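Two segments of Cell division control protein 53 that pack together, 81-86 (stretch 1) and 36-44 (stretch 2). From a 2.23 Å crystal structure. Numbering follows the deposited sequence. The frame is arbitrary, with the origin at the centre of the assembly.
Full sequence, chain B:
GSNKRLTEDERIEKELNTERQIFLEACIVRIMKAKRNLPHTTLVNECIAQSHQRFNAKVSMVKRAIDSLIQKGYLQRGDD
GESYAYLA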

# COMPACT_ATOMS: atom_id res chain seq x y z
N GLY B 81 10.53 9.31 1.24
CA GLY B 81 10.27 8.15 2.07
C GLY B 81 11.03 8.13 3.40
O GLY B 81 10.95 7.15 4.14
N GLU B 82 11.74 9.21 3.69
CA GLU B 82 12.51 9.31 4.94
C GLU B 82 12.47 10.70 5.58
O GLU B 82 13.46 11.17 6.15
CB GLU B 82 13.96 8.85 4.74
CG GLU B 82 14.54 9.17 3.38
CD GLU B 82 15.99 8.70 3.24
OE1 GLU B 82 16.32 7.57 3.67
OE2 GLU B 82 16.81 9.47 2.69
N SER B 83 11.32 11.35 5.47
CA SER B 83 11.04 12.61 6.16
C SER B 83 9.55 12.61 6.46
O SER B 83 8.83 11.74 5.97
CB SER B 83 11.42 13.81 5.28
OG SER B 83 10.86 13.71 3.98
N TYR B 84 9.09 13.56 7.26
CA TYR B 84 7.67 13.64 7.59
C TYR B 84 7.18 15.07 7.53
O TYR B 84 7.92 16.01 7.80
CB TYR B 84 7.37 13.05 8.97
CG TYR B 84 7.99 11.68 9.20
CD1 TYR B 84 7.43 10.54 8.64
CD2 TYR B 84 9.14 11.55 9.95
CE1 TYR B 84 8.00 9.29 8.84
CE2 TYR B 84 9.72 10.32 10.16
CZ TYR B 84 9.14 9.20 9.60
OH TYR B 84 9.73 7.97 9.81
N ALA B 85 5.91 15.23 7.16
CA ALA B 85 5.28 16.52 7.14
C ALA B 85 4.12 16.51 8.13
O ALA B 85 3.34 15.54 8.17
CB ALA B 85 4.78 16.84 5.74
N TYR B 86 4.00 17.58 8.91
CA TYR B 86 2.87 17.70 9.83
C TYR B 86 1.58 18.03 9.08
O TYR B 86 1.58 18.87 8.18
CB TYR B 86 3.15 18.75 10.92
CG TYR B 86 2.04 18.86 11.95
CD1 TYR B 86 1.82 17.84 12.86
CD2 TYR B 86 1.21 19.97 11.99
CE1 TYR B 86 0.80 17.92 13.80
CE2 TYR B 86 0.19 20.06 12.93
CZ TYR B 86 -0.01 19.04 13.83
OH TYR B 86 -1.02 19.11 14.77
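Stretch 2 (36-44) RNLPHTTLV

Stretch 2 lies along stretch 1 as a short antiparallel β-strand that turns directly into a helix. R36, the first residue to leave the preceding helix, has positive phi (71°); N37 to P39 are extended; P39 takes the N-cap position, and the helix runs on from H40. The strand axes of 83-86 and 37-39 approach to 4.6 Å, with their N-to-C directions at 163°. The helix, by contrast, makes an angle of 68° with strand 83-86, its axis coming no closer than 7.7 Å.

Backbone hydrogen bonds set the register. Y84 and L38 form a hydrogen-bonded pair: Y84 N donates to L38 O at 2.8 Å, and L38 N to Y84 O at 3.0 Å. One further bond lies beyond each end of this pair, from Y86 N to R36 O (2.9 Å) and from H40 N to E82 O (2.9 Å), both nearly linear. The last is instructive, because the first residues of a helix have amide groups with no carbonyl of the preceding turn to receive them; here stretch 1 supplies one for H40, the carbonyl of E82. Proline has no amide hydrogen, yet P39 costs the ladder nothing, since its pairing with S83 is of the non-hydrogen-bonded kind. The CA atoms of S83 and P39 are only 3.9 Å apart, and those of A85 and N37, the other such pair, 4.6 Å. Weaker CA-H...O contacts supplement the ladder: A85 CA lies 3.4 Å from R36 O, and N37 CA 3.4 Å from Y84 O.

The side chains of S83, A85, N37 and P39 share one face of the sheet. Small residues on stretch 1 suit this close approach: S83 CB is 3.8 Å from P39 CA, and A85 CB is 3.9 Å from N37 ND2.

Y84 and L38 point to the other face, and both are buried. The Y84 side chain (chi1 m) reaches the start of the helix, where its OH and H40 ND1 form a 2.8 Å hydrogen bond in which either could be the donor. The two rings meet rim to rim, centroids 5.8 Å apart and planes at 57°. Tyrosine combines this polar tip with an apolar ring, whose CD2 packs 3.7 Å from L43 CD2, one helical turn beyond P39.

At the far end, the R36 CA-to-CB bond points away, but the long side chain returns to Y86. Y86 CD2 lies 3.8 Å from R36 NH1, over one face of the guanidinium, whose flat surface accommodates the edge of the ring.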

# COMPACT_ATOMS: atom_id res chain seq x y z
N ARG B 36 7.19 21.60 11.20
CA ARG B 36 6.41 21.44 9.97
C ARG B 36 6.90 20.31 9.06
O ARG B 36 6.10 19.50 8.59
CB ARG B 36 6.41 22.76 9.20
CG ARG B 36 5.67 23.87 9.92
CD ARG B 36 4.19 23.67 9.76
NE ARG B 36 3.47 23.82 11.02
CZ ARG B 36 2.17 23.59 11.15
NH1 ARG B 36 1.46 23.20 10.10
NH2 ARG B 36 1.58 23.75 12.33
N ASN B 37 8.20 20.28 8.81
CA ASN B 37 8.81 19.31 7.91
C ASN B 37 10.15 18.88 8.49
O ASN B 37 10.94 19.71 8.94
CB ASN B 37 9.01 19.95 6.53
CG ASN B 37 8.51 19.07 5.40
OD1 ASN B 37 9.05 17.99 5.15
ND2 ASN B 37 7.47 19.54 4.72
N LEU B 38 10.42 17.58 8.49
CA LEU B 38 11.61 17.10 9.17
C LEU B 38 12.08 15.76 8.62
O LEU B 38 11.28 14.86 8.36
CB LEU B 38 11.31 16.97 10.66
CG LEU B 38 12.24 17.55 11.72
CD1 LEU B 38 12.68 18.97 11.36
CD2 LEU B 38 11.55 17.53 13.07
N PRO B 39 13.40 15.62 8.46
CA PRO B 39 13.95 14.31 8.08
C PRO B 39 13.72 13.32 9.22
O PRO B 39 13.72 13.74 10.37
CB PRO B 39 15.45 14.60 7.93
CG PRO B 39 15.57 16.11 7.83
CD PRO B 39 14.44 16.64 8.65
N HIS B 40 13.53 12.05 8.89
CA HIS B 40 13.26 11.01 9.88
C HIS B 40 14.29 11.01 10.99
O HIS B 40 13.96 11.01 12.18
CB HIS B 40 13.24 9.64 9.21
CG HIS B 40 13.40 8.50 10.17
ND1 HIS B 40 12.32 7.85 10.73
CD2 HIS B 40 14.51 7.89 10.66
CE1 HIS B 40 12.76 6.88 11.52
NE2 HIS B 40 14.09 6.88 11.49
N THR B 41 15.55 11.00 10.59
CA THR B 41 16.65 11.01 11.53
C THR B 41 16.53 12.16 12.53
O THR B 41 16.68 11.97 13.74
CB THR B 41 17.99 11.07 10.78
OG1 THR B 41 18.55 9.75 10.72
CG2 THR B 41 18.96 12.01 11.48
N THR B 42 16.27 13.36 12.03
CA THR B 42 16.21 14.52 12.91
C THR B 42 15.03 14.45 13.88
O THR B 42 15.15 14.86 15.03
CB THR B 42 16.16 15.84 12.13
OG1 THR B 42 17.15 15.82 11.09
CG2 THR B 42 16.40 17.02 13.06
N LEU B 43 13.88 13.94 13.43
CA LEU B 43 12.71 13.83 14.30
C LEU B 43 12.98 12.86 15.43
O LEU B 43 12.71 13.16 16.59
CB LEU B 43 11.48 13.38 13.52
CG LEU B 43 10.24 13.05 14.36
CD1 LEU B 43 9.84 14.25 15.24
CD2 LEU B 43 9.06 12.61 13.47
N VAL B 44 13.51 11.68 15.09
CA VAL B 44 13.75 10.64 16.07
C VAL B 44 14.73 11.15 17.13
O VAL B 44 14.49 11.00 18.32
CB VAL B 44 14.32 9.36 15.43
CG1 VAL B 44 14.82 8.41 16.51
CG2 VAL B 44 13.26 8.69 14.55